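D-3-phosphoglycerate dehydrogenase oxidoreductase protein (Ralstonia solanacearum, PDB 3GG9) probably catalyses the NAD-dependent oxidation of D-3-phosphoglycerate. Local coordinates at residues 209-215 / 237-242; 157-161 / 181-185; 104-108 / 310-314. One frame throughout, in Å; residues are numbered along the deposited sequence.

Interaction 1: 209-215 / 237-242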
loop_
_atom_site.group_PDB
_atom_site.type_symbol
_atom_site.label_atom_id
_atom_site.label_comp_id
_atom_site.label_asym_id
_atom_site.label_seq_id
_atom_site.Cartn_x
_atom_site.Cartn_y
_atom_site.Cartn_z
ATOM N N LYS A 209 -3.116 20.266 -19.764
ATOM C CA LYS A 209 -3.567 18.898 -19.564
ATOM C C LYS A 209 -2.601 17.906 -20.207
ATOM O O LYS A 209 -2.210 16.928 -19.573
ATOM C CB LYS A 209 -4.968 18.739 -20.144
ATOM C CG LYS A 209 -5.591 17.392 -19.932
ATOM C CD LYS A 209 -6.978 17.435 -20.539
ATOM C CE LYS A 209 -7.478 16.063 -20.873
ATOM N NZ LYS A 209 -8.705 16.194 -21.701
ATOM N N ASP A 210 -2.207 18.184 -21.447
ATOM C CA ASP A 210 -1.215 17.377 -22.167
ATOM C C ASP A 210 0.095 17.224 -21.389
ATOM O O ASP A 210 0.669 16.138 -21.344
ATOM C CB ASP A 210 -0.906 17.981 -23.546
ATOM C CG ASP A 210 -2.114 18.022 -24.471
ATOM O OD1 ASP A 210 -1.928 18.382 -25.655
ATOM O OD2 ASP A 210 -3.243 17.709 -24.035
ATOM N N ALA A 211 0.566 18.317 -20.785
ATOM C CA ALA A 211 1.804 18.335 -19.998
ATOM C C ALA A 211 1.730 17.452 -18.746
ATOM O O ALA A 211 2.727 16.851 -18.339
ATOM C CB ALA A 211 2.153 19.773 -19.596
ATOM N N LEU A 212 0.545 17.393 -18.147
ATOM C CA LEU A 212 0.304 16.570 -16.965
ATOM C C LEU A 212 0.491 15.096 -17.261
ATOM O O LEU A 212 1.131 14.386 -16.494
ATOM C CB LEU A 212 -1.096 16.828 -16.414
ATOM C CG LEU A 212 -1.401 16.253 -15.029
ATOM C CD1 LEU A 212 -0.846 17.185 -13.924
ATOM C CD2 LEU A 212 -2.904 16.090 -14.901
ATOM N N PHE A 213 -0.052 14.654 -18.388
ATOM C CA PHE A 213 0.027 13.252 -18.797
ATOM C C PHE A 213 1.424 12.833 -19.274
ATOM O O PHE A 213 1.851 11.698 -19.035
ATOM C CB PHE A 213 -1.048 12.955 -19.869
ATOM C CG PHE A 213 -2.443 12.802 -19.306
ATOM C CD1 PHE A 213 -3.295 13.894 -19.203
ATOM C CD2 PHE A 213 -2.885 11.569 -18.837
ATOM C CE1 PHE A 213 -4.585 13.759 -18.660
ATOM C CE2 PHE A 213 -4.162 11.425 -18.288
ATOM C CZ PHE A 213 -5.021 12.516 -18.211
ATOM N N GLU A 214 2.134 13.751 -19.938
ATOM C CA GLU A 214 3.504 13.523 -20.399
ATOM C C GLU A 214 4.524 13.389 -19.270
ATOM O O GLU A 214 5.381 12.494 -19.296
ATOM C CB GLU A 214 3.929 14.661 -21.341
ATOM C CG GLU A 214 3.339 14.527 -22.739
ATOM C CD GLU A 214 3.351 15.810 -23.587
ATOM O OE1 GLU A 214 3.594 16.927 -23.069
ATOM O OE2 GLU A 214 3.090 15.682 -24.802
ATOM N N GLN A 215 4.406 14.276 -18.279
ATOM C CA GLN A 215 5.405 14.434 -17.222
ATOM C C GLN A 215 5.258 13.565 -15.970
ATOM O O GLN A 215 6.254 13.306 -15.288
ATOM C CB GLN A 215 5.436 15.890 -16.773
ATOM C CG GLN A 215 6.064 16.857 -17.770
ATOM C CD GLN A 215 6.031 18.270 -17.230
ATOM O OE1 GLN A 215 7.025 18.768 -16.705
ATOM N NE2 GLN A 215 4.862 18.896 -17.290
ATOM N N ASP A 237 -4.881 10.949 -24.376
ATOM C CA ASP A 237 -4.293 11.432 -23.117
ATOM C C ASP A 237 -3.463 10.357 -22.419
ATOM O O ASP A 237 -2.332 10.598 -22.010
ATOM C CB ASP A 237 -5.395 11.898 -22.160
ATOM C CG ASP A 237 -6.139 13.131 -22.664
ATOM O OD1 ASP A 237 -7.378 13.192 -22.483
ATOM O OD2 ASP A 237 -5.485 14.036 -23.224
ATOM N N LEU A 238 -4.055 9.179 -22.220
ATOM C CA LEU A 238 -3.352 8.057 -21.592
ATOM C C LEU A 238 -2.125 7.578 -22.376
ATOM O O LEU A 238 -1.107 7.254 -21.788
ATOM C CB LEU A 238 -4.324 6.891 -21.368
ATOM C CG LEU A 238 -5.436 7.142 -20.350
ATOM C CD1 LEU A 238 -6.445 6.009 -20.412
ATOM C CD2 LEU A 238 -4.875 7.322 -18.920
ATOM N N THR A 239 -2.209 7.526 -23.708
ATOM C CA THR A 239 -1.059 7.063 -24.494
ATOM C C THR A 239 0.062 8.111 -24.597
ATOM O O THR A 239 1.120 7.838 -25.138
ATOM C CB THR A 239 -1.467 6.511 -25.886
ATOM O OG1 THR A 239 -2.262 7.478 -26.558
ATOM C CG2 THR A 239 -2.279 5.204 -25.735
ATOM N N ARG A 240 -0.179 9.298 -24.041
ATOM C CA ARG A 240 0.824 10.346 -23.874
ATOM C C ARG A 240 1.754 10.010 -22.703
ATOM O O ARG A 240 2.883 10.508 -22.617
ATOM C CB ARG A 240 0.100 11.659 -23.567
ATOM C CG ARG A 240 0.761 12.911 -24.060
ATOM C CD ARG A 240 -0.007 13.588 -25.177
ATOM N NE ARG A 240 -1.420 13.781 -24.857
ATOM C CZ ARG A 240 -2.278 14.444 -25.628
ATOM N NH1 ARG A 240 -3.556 14.552 -25.270
ATOM N NH2 ARG A 240 -1.861 14.999 -26.759
ATOM N N MET A 241 1.250 9.176 -21.786
ATOM C CA MET A 241 1.959 8.822 -20.546
ATOM C C MET A 241 3.252 8.046 -20.791
ATOM O O MET A 241 3.389 7.368 -21.816
ATOM C CB MET A 241 1.031 8.068 -19.569
ATOM C CG MET A 241 -0.138 8.923 -19.007
ATOM S SD MET A 241 -1.238 8.184 -17.743
ATOM C CE MET A 241 -0.143 8.089 -16.327
ATOM N N LYS A 242 4.200 8.145 -19.862
ATOM C CA LYS A 242 5.428 7.348 -19.946
ATOM C C LYS A 242 5.113 5.840 -19.946
ATOM O O LYS A 242 4.107 5.422 -19.373
ATOM C CB LYS A 242 6.377 7.651 -18.789
ATOM C CG LYS A 242 6.712 9.119 -18.603
ATOM C CD LYS A 242 7.641 9.290 -17.415
ATOM C CE LYS A 242 7.808 10.744 -17.092
ATOM N NZ LYS A 242 8.857 10.958 -16.038
HETATM O O HOH W 1 -7.443 15.657 -24.353
HETATM O O HOH W 2 3.252 9.924 -17.768
HETATM O O HOH W 3 5.502 10.796 -21.574
HETATM O O HOH W 4 8.808 14.100 -15.324
#
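In the Rossmann-type NAD-binding domain, helix 209-215 packs against helix 235-238 and the type I turn Leu238-Met241, combining a buried aromatic contact with paired charges. The aromatic is Phe213: Asp237 CB lies 3.9 Å from its ring centroid, almost on the ring normal, a CH-pi contact, while Met241 meets the ring edge as a Met-aromatic pair, SD 5.2 Å from the centroid. Leu219 of strand 218-221 also packs on both Phe213 and Met241. Lys209, Asp210, Asp237 and Arg240 form a salt-bridge network. Lys209 NZ reaches Asp237 OD1 at 3.4 Å and is also hydrogen-bonded to Ile232 O; Arg240 NH1 joins Asp237 OD2 (2.9 Å) and, through charge alone, Asp210 OD2 (3.4 Å), which lies over the guanidinium face. No direct hydrogen bond crosses between the segments; waters bridge them instead: one links Lys209 NZ to Asp237 OD2, another Glu214 O to Arg240 O, and a third accepts from Lys242 N at 2.9 Å and donates to Phe213 O at 2.6 Å.

Interaction 2: 157-161 / 181-185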
loop_
_atom_site.group_PDB
_atom_site.type_symbol
_atom_site.label_atom_id
_atom_site.label_comp_id
_atom_site.label_asym_id
_atom_site.label_seq_id
_atom_site.Cartn_x
_atom_site.Cartn_y
_atom_site.Cartn_z
ATOM N N VAL A 157 10.759 4.001 -6.317
ATOM C CA VAL A 157 10.741 4.949 -5.198
ATOM C C VAL A 157 9.894 6.146 -5.645
ATOM O O VAL A 157 9.857 6.470 -6.835
ATOM C CB VAL A 157 12.192 5.365 -4.815
ATOM C CG1 VAL A 157 12.859 6.042 -5.939
ATOM C CG2 VAL A 157 12.247 6.259 -3.610
ATOM N N LEU A 158 9.183 6.765 -4.701
ATOM C CA LEU A 158 8.392 7.954 -4.997
ATOM C C LEU A 158 9.236 9.217 -4.914
ATOM O O LEU A 158 9.090 10.104 -5.754
ATOM C CB LEU A 158 7.190 8.061 -4.058
ATOM C CG LEU A 158 6.172 6.916 -4.127
ATOM C CD1 LEU A 158 5.101 7.135 -3.055
ATOM C CD2 LEU A 158 5.525 6.864 -5.475
ATOM N N LYS A 159 10.098 9.296 -3.904
ATOM C CA LYS A 159 10.957 10.481 -3.708
ATOM C C LYS A 159 11.590 10.960 -5.011
ATOM O O LYS A 159 12.238 10.188 -5.691
ATOM C CB LYS A 159 12.071 10.220 -2.683
ATOM C CG LYS A 159 12.922 11.480 -2.394
ATOM C CD LYS A 159 14.046 11.235 -1.388
ATOM C CE LYS A 159 14.626 12.560 -0.945
ATOM N NZ LYS A 159 15.806 12.408 -0.065
ATOM N N GLY A 160 11.354 12.222 -5.364
ATOM C CA GLY A 160 12.009 12.838 -6.511
ATOM C C GLY A 160 11.323 12.575 -7.836
ATOM O O GLY A 160 11.793 13.034 -8.869
ATOM N N GLN A 161 10.221 11.820 -7.804
ATOM C CA GLN A 161 9.385 11.577 -8.971
ATOM C C GLN A 161 8.251 12.586 -9.083
ATOM O O GLN A 161 7.959 13.334 -8.157
ATOM C CB GLN A 161 8.796 10.169 -8.905
ATOM C CG GLN A 161 9.850 9.105 -8.854
ATOM C CD GLN A 161 10.242 8.663 -10.231
ATOM O OE1 GLN A 161 9.577 7.816 -10.831
ATOM N NE2 GLN A 161 11.323 9.244 -10.758
ATOM N N ALA A 181 4.943 15.360 1.007
ATOM C CA ALA A 181 5.601 14.752 2.166
ATOM C C ALA A 181 6.474 13.555 1.801
ATOM O O ALA A 181 7.401 13.229 2.522
ATOM C CB ALA A 181 4.600 14.371 3.204
ATOM N N PHE A 182 6.186 12.889 0.682
ATOM C CA PHE A 182 7.105 11.871 0.180
ATOM C C PHE A 182 8.263 12.415 -0.667
ATOM O O PHE A 182 9.101 11.638 -1.139
ATOM C CB PHE A 182 6.343 10.729 -0.555
ATOM C CG PHE A 182 5.830 9.673 0.398
ATOM C CD1 PHE A 182 6.522 8.477 0.556
ATOM C CD2 PHE A 182 4.712 9.899 1.191
ATOM C CE1 PHE A 182 6.096 7.514 1.466
ATOM C CE2 PHE A 182 4.283 8.919 2.130
ATOM C CZ PHE A 182 4.986 7.731 2.250
ATOM N N GLY A 183 8.324 13.738 -0.836
ATOM C CA GLY A 183 9.400 14.364 -1.632
ATOM C C GLY A 183 9.207 14.233 -3.149
ATOM O O GLY A 183 10.184 14.259 -3.905
ATOM N N MET A 184 7.957 14.101 -3.587
ATOM C CA MET A 184 7.614 14.031 -5.006
ATOM C C MET A 184 7.541 15.450 -5.602
ATOM O O MET A 184 7.390 16.432 -4.868
ATOM C CB MET A 184 6.290 13.282 -5.229
ATOM C CG MET A 184 6.247 11.839 -4.699
ATOM S SD MET A 184 4.784 10.925 -5.232
ATOM C CE MET A 184 5.246 10.468 -6.916
ATOM N N ASN A 185 7.718 15.548 -6.919
ATOM C CA ASN A 185 7.454 16.768 -7.692
ATOM C C ASN A 185 5.963 16.840 -8.037
ATOM O O ASN A 185 5.483 16.136 -8.934
ATOM C CB ASN A 185 8.345 16.783 -8.958
ATOM C CG ASN A 185 8.230 18.076 -9.761
ATOM O OD1 ASN A 185 8.240 19.171 -9.199
ATOM N ND2 ASN A 185 8.139 17.950 -11.092
#
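Two turns that lead into neighbouring parallel strands of a Rossmann-type sheet, 162-166 and 185-189, are joined by backbone hydrogen bonds where they run into the strands, and this contact is a worked case. The strands are connected in a beta-alpha-beta crossover through helix 170-181, which ends in a Schellman motif, with Gly183 at positive phi. Facing it is the type II turn Leu158-Gln161, closed by Gln161 N to Leu158 O at 2.9 Å.

Leu158 supplies the apolar part: its CD1 lies 4.1 Å from Phe182 CD1 and its CD2 3.9 Å from Met184 CE. Trp116 of helix 109-123 touches all three side chains, so the cluster continues into that helix. Lys159 touches through its CA, which makes a CA-H...O contact of 3.4 Å with Phe182 O. The amides of Leu158 and Lys159 bond to Glu113 of the second subunit, and Phe182 stacks on Tyr178 of that subunit, which places this junction at the dimer interface.

Gly160, with phi of 85°, occupies the turn position where glycine is favoured; its N donates to Gly183 O at 2.8 Å. On the other side of the pairing, a CB on Gly183 would come within a tight 3.3 Å of Lys159 CG. Gln161 is the last residue before strand 162-166. Its side chain leads away from the 181-185 segment, although CB remains 4.1 Å from Met184 CE, while its carbonyl carries the pairing onward: Asn185 N donates to Gln161 O across a very short 2.5 Å.

Interaction 3: 104-108 / 310-314. With SO4 (sulfate ion), chain E.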
loop_
_atom_site.group_PDB
_atom_site.type_symbol
_atom_site.label_atom_id
_atom_site.label_comp_id
_atom_site.label_asym_id
_atom_site.label_seq_id
_atom_site.Cartn_x
_atom_site.Cartn_y
_atom_site.Cartn_z
ATOM N N GLY A 104 -26.808 13.286 3.749
ATOM C CA GLY A 104 -25.773 13.186 4.753
ATOM C C GLY A 104 -24.613 14.117 4.491
ATOM O O GLY A 104 -24.691 15.024 3.664
ATOM N N LYS A 105 -23.526 13.889 5.218
ATOM C CA LYS A 105 -22.264 14.558 4.949
ATOM C C LYS A 105 -21.182 13.510 4.673
ATOM O O LYS A 105 -21.271 12.366 5.128
ATOM C CB LYS A 105 -21.858 15.476 6.108
ATOM C CG LYS A 105 -22.815 16.655 6.316
ATOM C CD LYS A 105 -22.082 17.997 6.296
ATOM C CE LYS A 105 -23.047 19.160 6.043
ATOM N NZ LYS A 105 -22.362 20.487 6.066
ATOM N N GLY A 106 -20.178 13.905 3.905
ATOM C CA GLY A 106 -19.049 13.042 3.609
ATOM C C GLY A 106 -17.731 13.545 4.142
ATOM O O GLY A 106 -17.677 14.592 4.796
ATOM N N SER A 107 -16.665 12.802 3.861
ATOM C CA SER A 107 -15.325 13.156 4.329
ATOM C C SER A 107 -14.288 12.745 3.274
ATOM O O SER A 107 -14.409 11.671 2.664
ATOM C CB SER A 107 -15.041 12.513 5.698
ATOM O OG SER A 107 -13.673 12.610 6.071
ATOM N N PRO A 108 -13.270 13.601 3.040
ATOM C CA PRO A 108 -12.295 13.213 2.024
ATOM C C PRO A 108 -11.206 12.264 2.542
ATOM O O PRO A 108 -10.458 11.748 1.748
ATOM C CB PRO A 108 -11.669 14.562 1.610
ATOM C CG PRO A 108 -11.645 15.359 2.983
ATOM C CD PRO A 108 -12.953 14.919 3.659
ATOM N N GLU A 310 -18.818 4.827 10.604
ATOM C CA GLU A 310 -19.386 5.398 11.825
ATOM C C GLU A 310 -19.991 6.787 11.557
ATOM O O GLU A 310 -21.140 7.016 11.905
ATOM C CB GLU A 310 -18.363 5.443 12.973
ATOM C CG GLU A 310 -17.989 4.071 13.580
ATOM C CD GLU A 310 -19.087 3.383 14.423
ATOM O OE1 GLU A 310 -18.799 2.248 14.900
ATOM O OE2 GLU A 310 -20.218 3.942 14.617
ATOM N N MET A 311 -19.226 7.676 10.911
ATOM C CA MET A 311 -19.654 9.043 10.570
ATOM C C MET A 311 -20.803 9.040 9.554
ATOM O O MET A 311 -21.846 9.656 9.790
ATOM C CB MET A 311 -18.477 9.878 10.016
ATOM C CG MET A 311 -18.851 11.335 9.653
ATOM S SD MET A 311 -17.753 12.140 8.439
ATOM C CE MET A 311 -16.367 12.552 9.507
ATOM N N TYR A 312 -20.612 8.333 8.442
ATOM C CA TYR A 312 -21.611 8.290 7.371
ATOM C C TYR A 312 -22.982 7.779 7.837
ATOM O O TYR A 312 -23.976 8.471 7.662
ATOM C CB TYR A 312 -21.106 7.495 6.167
ATOM C CG TYR A 312 -20.214 8.285 5.216
ATOM C CD1 TYR A 312 -20.653 8.610 3.935
ATOM C CD2 TYR A 312 -18.936 8.714 5.594
ATOM C CE1 TYR A 312 -19.841 9.334 3.053
ATOM C CE2 TYR A 312 -18.114 9.441 4.717
ATOM C CZ TYR A 312 -18.572 9.735 3.446
ATOM O OH TYR A 312 -17.775 10.456 2.574
ATOM N N PHE A 313 -23.018 6.587 8.431
ATOM C CA PHE A 313 -24.258 6.012 8.960
ATOM C C PHE A 313 -24.785 6.730 10.201
ATOM O O PHE A 313 -26.001 6.903 10.361
ATOM C CB PHE A 313 -24.068 4.529 9.219
ATOM C CG PHE A 313 -23.859 3.752 7.942
ATOM C CD1 PHE A 313 -24.957 3.299 7.224
ATOM C CD2 PHE A 313 -22.579 3.564 7.429
ATOM C CE1 PHE A 313 -24.789 2.610 6.034
ATOM C CE2 PHE A 313 -22.383 2.863 6.196
ATOM C CZ PHE A 313 -23.507 2.402 5.517
ATOM N N GLY A 314 -23.883 7.147 11.080
ATOM C CA GLY A 314 -24.319 7.947 12.237
ATOM C C GLY A 314 -25.221 9.086 11.771
ATOM O O GLY A 314 -26.324 9.268 12.289
HETATM S S SO4 E . -19.480 11.789 -0.361
HETATM O O1 SO4 E . -19.673 10.424 0.081
HETATM O O2 SO4 E . -20.619 12.602 0.025
HETATM O O3 SO4 E . -18.280 12.327 0.266
HETATM O O4 SO4 E . -19.323 11.772 -1.815
HETATM O O HOH W 5 -23.770 10.679 5.784
#
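Beside a bound sulfate, at what is probably the interdomain cleft, loop 104-108, which leads into helix 109-123, meets helix 306-324. The link is Tyr312. Its OH accepts a hydrogen bond from Ser107 N at 2.9 Å and also lies 3.0 Å from sulfate O3 and 3.1 Å from O1, within hydrogen-bonding reach of either oxygen. Gly106 leaves room for this: its CA is 3.1 Å from Tyr312 OH and 3.5 Å from sulfate O3, and a CB would clash with both. Lys105 O lies over one face of the Tyr312 ring, and a water donates to this oxygen and to Tyr312 O at 3.1 and 2.9 Å. Met311 adds looser packing, SD 3.9 Å from Ser107 CB. The sulfate is also hydrogen-bonded to Arg80 N and Arg224 NH2. It probably came from the crystallisation liquor; an anion pocket of this kind is consistent with the interdomain substrate cleft of D-2-hydroxyacid dehydrogenases.

How the interactions relate
From the N terminus, the chain first reaches loop 104-108, just after strand 100-102 of the five-stranded sheet, and does not close interaction 3 until helix 306-324, some 200 residues later. Nested inside that loop are two short closures in series. Interaction 2 joins the lead-ins to strands 162-166 and 185-189 around helix 170-181; interaction 1 joins helix 209-215 to helix 235-238 and the turn Leu238-Met241, with strand 218-221 between. These two lie on the same side of the chain's centre, centres about 19 Å apart, whereas the centres of interactions 1 and 3 are about 35 Å apart, on opposite sides. Both local closures lie within the seven-stranded domain; the distant one returns the chain to the five-stranded domain.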